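Local coordinates for histidine-rich glycoprotein (Oryctolagus cuniculus, PDB 4CCV) that serves as a plasma adapter that binds heparin, heparan sulfate, heme, thrombospondin, plasminogen and divalent metal ions and is implicated in regulating coagulation, angiogenesis and immune complex clearance, at residues A[41-46]-A[54-59]; A[80-85]-A[93-98]. All coordinates share one frame; numbering follows the deposited sequence. Where two conformers were deposited one is given.

Contact 1: residues A[41-46]-A[54-59]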
loop_
_atom_site.group_PDB
_atom_site.type_symbol
_atom_site.label_atom_id
_atom_site.label_comp_id
_atom_site.label_asym_id
_atom_site.label_seq_id
_atom_site.Cartn_x
_atom_site.Cartn_y
_atom_site.Cartn_z
ATOM N N GLU A 41 6.200 -2.847 3.529
ATOM C CA GLU A 41 6.721 -4.215 3.557
ATOM C C GLU A 41 7.830 -4.513 2.545
ATOM O O GLU A 41 8.733 -5.294 2.836
ATOM C CB GLU A 41 5.553 -5.204 3.308
ATOM C CG GLU A 41 4.338 -4.943 4.201
ATOM C CD GLU A 41 4.356 -5.709 5.503
ATOM O OE1 GLU A 41 5.104 -6.690 5.537
ATOM O OE2 GLU A 41 3.592 -5.387 6.460
ATOM N N ARG A 42 7.793 -3.847 1.401
ATOM C CA ARG A 42 8.673 -4.125 0.277
ATOM C C ARG A 42 8.546 -3.011 -0.755
ATOM O O ARG A 42 7.459 -2.469 -0.980
ATOM C CB ARG A 42 8.280 -5.502 -0.332
ATOM C CG ARG A 42 9.159 -5.884 -1.504
ATOM C CD ARG A 42 8.908 -7.288 -1.994
ATOM N NE ARG A 42 7.559 -7.424 -2.512
ATOM C CZ ARG A 42 7.095 -8.487 -3.135
ATOM N NH1 ARG A 42 7.847 -9.562 -3.325
ATOM N NH2 ARG A 42 5.843 -8.450 -3.564
ATOM N N VAL A 43 9.644 -2.651 -1.402
ATOM C CA VAL A 43 9.605 -1.685 -2.485
ATOM C C VAL A 43 10.443 -2.239 -3.629
ATOM O O VAL A 43 11.631 -2.597 -3.464
ATOM C CB VAL A 43 10.187 -0.334 -2.092
ATOM C CG1 VAL A 43 10.260 0.643 -3.277
ATOM C CG2 VAL A 43 9.449 0.277 -0.887
ATOM N N THR A 44 9.790 -2.348 -4.769
ATOM C CA THR A 44 10.386 -2.863 -6.006
ATOM C C THR A 44 10.511 -1.716 -6.996
ATOM O O THR A 44 9.625 -0.873 -7.049
ATOM C CB THR A 44 9.422 -3.874 -6.654
ATOM O OG1 THR A 44 9.183 -4.912 -5.734
ATOM C CG2 THR A 44 10.024 -4.480 -7.904
ATOM N N ARG A 45 11.653 -1.610 -7.658
ATOM C CA ARG A 45 11.912 -0.528 -8.624
ATOM C C ARG A 45 11.996 -1.194 -9.991
ATOM O O ARG A 45 12.677 -2.200 -10.181
ATOM C CB ARG A 45 13.193 0.214 -8.338
ATOM C CG ARG A 45 13.561 1.294 -9.388
ATOM C CD ARG A 45 14.730 2.110 -8.873
ATOM N NE ARG A 45 15.870 1.218 -8.798
ATOM C CZ ARG A 45 17.088 1.558 -8.420
ATOM N NH1 ARG A 45 17.365 2.815 -8.056
ATOM N NH2 ARG A 45 18.047 0.639 -8.419
ATOM N N VAL A 46 11.289 -0.650 -10.962
ATOM C CA VAL A 46 11.426 -1.115 -12.338
ATOM C C VAL A 46 11.775 0.112 -13.156
ATOM O O VAL A 46 11.054 1.106 -13.106
ATOM C CB VAL A 46 10.139 -1.732 -12.846
ATOM C CG1 VAL A 46 10.313 -2.206 -14.278
ATOM C CG2 VAL A 46 9.707 -2.909 -11.965
ATOM N N TYR A 54 7.915 2.569 -9.088
ATOM C CA TYR A 54 8.161 1.971 -7.757
ATOM C C TYR A 54 6.888 1.339 -7.308
ATOM O O TYR A 54 5.846 1.972 -7.378
ATOM C CB TYR A 54 8.571 3.014 -6.692
ATOM C CG TYR A 54 9.909 3.636 -6.943
ATOM C CD1 TYR A 54 10.021 4.704 -7.813
ATOM C CD2 TYR A 54 11.063 3.136 -6.357
ATOM C CE1 TYR A 54 11.250 5.285 -8.084
ATOM C CE2 TYR A 54 12.309 3.692 -6.627
ATOM C CZ TYR A 54 12.389 4.793 -7.479
ATOM O OH TYR A 54 13.577 5.378 -7.805
ATOM N N TYR A 55 6.978 0.092 -6.863
ATOM C CA TYR A 55 5.834 -0.678 -6.394
ATOM C C TYR A 55 6.016 -0.794 -4.902
ATOM O O TYR A 55 6.980 -1.414 -4.408
ATOM C CB TYR A 55 5.723 -2.047 -7.094
ATOM C CG TYR A 55 5.515 -1.865 -8.602
ATOM C CD1 TYR A 55 4.242 -1.699 -9.143
ATOM C CD2 TYR A 55 6.585 -1.856 -9.479
ATOM C CE1 TYR A 55 4.064 -1.536 -10.526
ATOM C CE2 TYR A 55 6.409 -1.669 -10.856
ATOM C CZ TYR A 55 5.145 -1.539 -11.374
ATOM O OH TYR A 55 4.961 -1.311 -12.750
ATOM N N VAL A 56 5.184 -0.045 -4.189
ATOM C CA VAL A 56 5.316 0.081 -2.752
ATOM C C VAL A 56 4.270 -0.835 -2.170
ATOM O O VAL A 56 3.097 -0.535 -2.332
ATOM C CB VAL A 56 5.044 1.503 -2.284
ATOM C CG1 VAL A 56 5.171 1.602 -0.764
ATOM C CG2 VAL A 56 6.038 2.454 -2.928
ATOM N N ASP A 57 4.697 -1.912 -1.488
ATOM C CA ASP A 57 3.805 -2.942 -0.915
ATOM C C ASP A 57 3.735 -2.638 0.565
ATOM O O ASP A 57 4.769 -2.538 1.208
ATOM C CB ASP A 57 4.344 -4.375 -1.076
ATOM C CG ASP A 57 4.444 -4.826 -2.539
ATOM O OD1 ASP A 57 3.691 -4.254 -3.313
ATOM O OD2 ASP A 57 5.265 -5.691 -2.923
ATOM N N PHE A 58 2.528 -2.446 1.063
ATOM C CA PHE A 58 2.318 -1.985 2.433
ATOM C C PHE A 58 1.136 -2.650 3.107
ATOM O O PHE A 58 0.200 -3.099 2.421
ATOM C CB PHE A 58 2.300 -0.431 2.548
ATOM C CG PHE A 58 1.203 0.259 1.835
ATOM C CD1 PHE A 58 1.333 0.600 0.496
ATOM C CD2 PHE A 58 0.056 0.637 2.494
ATOM C CE1 PHE A 58 0.343 1.312 -0.146
ATOM C CE2 PHE A 58 -0.958 1.315 1.849
ATOM C CZ PHE A 58 -0.786 1.694 0.524
ATOM N N SER A 59 1.221 -2.796 4.448
ATOM C CA SER A 59 0.128 -3.332 5.223
ATOM C C SER A 59 -0.697 -2.171 5.713
ATOM O O SER A 59 -0.175 -1.059 5.863
ATOM C CB SER A 59 0.608 -4.186 6.408
ATOM O OG SER A 59 1.694 -3.591 7.035
HETATM O O HOH W 1 7.272 -4.163 -4.124
#
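Arg42 and Asp57 form a salt bridge side-on: NE and NH2 of Arg42 both donate to OD2 of Asp57, each at 2.9 Å, and the oxygen lies in the guanidinium plane. The Arg42 chain is extended through chi2 and bends at chi3 (64°), which places NE. NE meets OD2 nearly along its C-O axis, whereas NH2 reaches it on the syn side, 31° out of the carboxylate plane; the two flat groups are turned 52° apart. OD1 makes a second salt bridge, to Arg78 NE, so each carboxylate oxygen of Asp57 has an arginine partner, which should favour its anionic form. Water 1 gathers neighbouring polar atoms: it donates to Tyr55 O at 2.8 Å and weakly to Asp57 OD2, and bonds Thr44 OG1 at 2.6 Å. The backbones run antiparallel. Thr44 and Tyr55 exchange both N-H...O bonds, Tyr55 O thus accepting from Thr44 N as well as from the water. Asp57 N donates to Arg42 O at 2.9 Å, but Asp57 O takes Glu41 N at 2.7 Å and Arg42 N weakly. Ser59 OG donates to the anti lone pair of Glu41 OE2 (2.7 Å) and also bonds Arg39 N. On the face bearing Val43 and Val56, the aliphatic chain of Arg45 lies beside Tyr54, its CD 3.6 Å from Tyr54 OH; Arg45 NH2 continues to a salt bridge with Asp6. On the other face Val46 CG2 touches the Tyr55 ring edge at CE2. Glu41 and Arg42, both facing Asp57, make a classic beta bulge in the hairpin of strands 35-47 and 51-62, part of this second cystatin domain's antiparallel sheet.

Contact 2: residues A[80-85]-A[93-98]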
loop_
_atom_site.group_PDB
_atom_site.type_symbol
_atom_site.label_atom_id
_atom_site.label_comp_id
_atom_site.label_asym_id
_atom_site.label_seq_id
_atom_site.Cartn_x
_atom_site.Cartn_y
_atom_site.Cartn_z
ATOM N N ASP A 80 1.523 1.670 -7.210
ATOM C CA ASP A 80 2.441 1.759 -8.321
ATOM C C ASP A 80 2.688 3.237 -8.544
ATOM O O ASP A 80 1.800 3.921 -9.064
ATOM C CB ASP A 80 1.850 1.128 -9.572
ATOM C CG ASP A 80 2.635 1.501 -10.860
ATOM O OD1 ASP A 80 3.762 2.098 -10.811
ATOM O OD2 ASP A 80 2.091 1.227 -11.941
ATOM N N LEU A 81 3.881 3.727 -8.233
ATOM C CA LEU A 81 4.203 5.156 -8.475
ATOM C C LEU A 81 5.074 5.273 -9.734
ATOM O O LEU A 81 6.136 4.649 -9.846
ATOM C CB LEU A 81 4.971 5.756 -7.305
ATOM C CG LEU A 81 4.439 5.357 -5.908
ATOM C CD1 LEU A 81 5.488 5.515 -4.793
ATOM C CD2 LEU A 81 3.247 6.173 -5.581
ATOM N N SER A 82 4.574 6.023 -10.695
ATOM C CA SER A 82 5.250 6.174 -11.944
ATOM C C SER A 82 5.889 7.556 -12.040
ATOM O O SER A 82 5.221 8.586 -11.908
ATOM C CB SER A 82 4.242 5.974 -13.075
ATOM O OG SER A 82 4.911 6.020 -14.290
ATOM N N PHE A 83 7.190 7.563 -12.258
ATOM C CA PHE A 83 7.979 8.782 -12.252
ATOM C C PHE A 83 8.645 9.049 -13.595
ATOM O O PHE A 83 9.189 8.166 -14.273
ATOM C CB PHE A 83 9.105 8.773 -11.189
ATOM C CG PHE A 83 8.606 8.851 -9.787
ATOM C CD1 PHE A 83 8.409 10.089 -9.171
ATOM C CD2 PHE A 83 8.318 7.670 -9.062
ATOM C CE1 PHE A 83 7.933 10.155 -7.874
ATOM C CE2 PHE A 83 7.836 7.748 -7.777
ATOM C CZ PHE A 83 7.662 8.981 -7.173
ATOM N N ASP A 84 8.645 10.328 -13.938
ATOM C CA ASP A 84 9.516 10.840 -14.976
ATOM C C ASP A 84 10.936 10.341 -14.688
ATOM O O ASP A 84 11.391 10.401 -13.536
ATOM C CB ASP A 84 9.492 12.353 -14.881
ATOM C CG ASP A 84 10.203 13.000 -16.018
ATOM O OD1 ASP A 84 11.406 12.716 -16.226
ATOM O OD2 ASP A 84 9.546 13.800 -16.701
ATOM N N VAL A 85 11.650 9.844 -15.684
ATOM C CA VAL A 85 13.042 9.431 -15.409
ATOM C C VAL A 85 13.954 10.563 -14.887
ATOM O O VAL A 85 15.020 10.275 -14.359
ATOM C CB VAL A 85 13.716 8.773 -16.620
ATOM C CG1 VAL A 85 12.922 7.542 -17.039
ATOM C CG2 VAL A 85 13.873 9.766 -17.772
ATOM N N PRO A 93 5.074 11.862 -8.265
ATOM C CA PRO A 93 4.814 10.944 -9.377
ATOM C C PRO A 93 3.848 11.491 -10.411
ATOM O O PRO A 93 2.960 12.281 -10.085
ATOM C CB PRO A 93 4.274 9.688 -8.682
ATOM C CG PRO A 93 3.679 10.178 -7.432
ATOM C CD PRO A 93 4.586 11.334 -6.969
ATOM N N GLU A 94 4.076 11.124 -11.671
ATOM C CA GLU A 94 3.206 11.555 -12.761
ATOM C C GLU A 94 1.835 10.957 -12.578
ATOM O O GLU A 94 0.825 11.572 -12.936
ATOM C CB GLU A 94 3.722 11.044 -14.088
ATOM C CG GLU A 94 5.117 11.536 -14.435
ATOM C CD GLU A 94 5.180 13.053 -14.613
ATOM O OE1 GLU A 94 4.340 13.571 -15.393
ATOM O OE2 GLU A 94 6.051 13.722 -13.975
ATOM N N ASP A 95 1.821 9.712 -12.114
ATOM C CA ASP A 95 0.589 9.030 -11.752
ATOM C C ASP A 95 0.777 7.868 -10.787
ATOM O O ASP A 95 1.866 7.385 -10.598
ATOM C CB ASP A 95 -0.192 8.556 -12.988
ATOM C CG ASP A 95 0.591 7.620 -13.847
ATOM O OD1 ASP A 95 0.948 6.559 -13.350
ATOM O OD2 ASP A 95 0.868 7.939 -15.035
ATOM N N VAL A 96 -0.334 7.425 -10.190
ATOM C CA VAL A 96 -0.311 6.410 -9.151
ATOM C C VAL A 96 -1.495 5.473 -9.378
ATOM O O VAL A 96 -2.610 5.932 -9.674
ATOM C CB VAL A 96 -0.398 7.067 -7.767
ATOM C CG1 VAL A 96 -0.421 6.026 -6.663
ATOM C CG2 VAL A 96 0.785 8.005 -7.513
ATOM N N ILE A 97 -1.252 4.160 -9.279
ATOM C CA ILE A 97 -2.293 3.159 -9.302
ATOM C C ILE A 97 -2.233 2.356 -7.999
ATOM O O ILE A 97 -1.156 1.881 -7.625
ATOM C CB ILE A 97 -2.097 2.218 -10.499
ATOM C CG1 ILE A 97 -2.139 3.043 -11.801
ATOM C CG2 ILE A 97 -3.160 1.121 -10.476
ATOM C CD1 ILE A 97 -1.580 2.329 -13.003
ATOM N N ILE A 98 -3.375 2.259 -7.302
ATOM C CA ILE A 98 -3.435 1.527 -6.043
ATOM C C ILE A 98 -4.579 0.506 -5.971
ATOM O O ILE A 98 -5.741 0.777 -6.344
ATOM C CB ILE A 98 -3.482 2.489 -4.844
ATOM C CG1 ILE A 98 -3.897 1.770 -3.551
ATOM C CG2 ILE A 98 -4.392 3.668 -5.090
ATOM C CD1 ILE A 98 -3.424 2.578 -2.388
HETATM O O HOH W 2 7.363 12.476 -12.073
#
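Asp80 and Ile97 form a hydrogen-bonded antiparallel pair, Asp80 N giving a nearly straight bond to Ile97 O (2.7 Å, 174°) and Ile97 N returning one to Asp80 O. The hairpin of strands 73-84 and 95-104 carries a classic beta bulge near its loop: Glu94 and Asp95 both face Ser82, whose N donates to Asp95 O while its O accepts from Glu94 N at 2.8 Å. On the face bearing Leu81 and Val96, those two side chains lie side by side, CD2 of Leu81 3.6 Å from CG2 of Val96. Farther toward the loop, Pro93 covers one face of the Phe83 ring in a CH-pi contact, Pro93 CB standing 3.9 Å from the ring centroid and offset toward the rim. CG of Phe83 is anti to the carbonyl carbon (chi1 -70°), and the ring beyond it lies alongside Pro93. On the opposite face, Asp95 OD1 approaches Ser82 CB, while Asp95 OD2 and Ser82 OG both bind NH1 of Arg51, on the adjoining strand. The like-charged carboxylates of Asp84 and Glu94 lie close, while Asp84 OD1 bonds Glu86 N; water 2 joins the two residues, accepting from Asp84 N at 3.1 Å and donating to Glu94 OE2 at 2.6 Å.

Both contacts belong to one five-stranded antiparallel sheet of the second cystatin domain, their centres about 12 Å apart. They come in series along the chain, contact 1 closing before contact 2 opens, and each joins the strands of one hairpin. Strands 51-62 and 73-84 are neighbours, so the inner segments 54-59 and 80-85 adjoin: Tyr54 O probably accepts a hydrogen bond from Leu81 N at 2.8 Å. Val56 packs on Leu81 and Tyr54 on Phe83, whereas Tyr55 meets Asp80 on the other face. The two hairpins thereby form a continuous four-strand meander. Helix 15-27 meets its Leu81 face, Ser17 touching Leu81 and Ala21 touching Ile98, as in the cystatin fold, where the sheet wraps a helix.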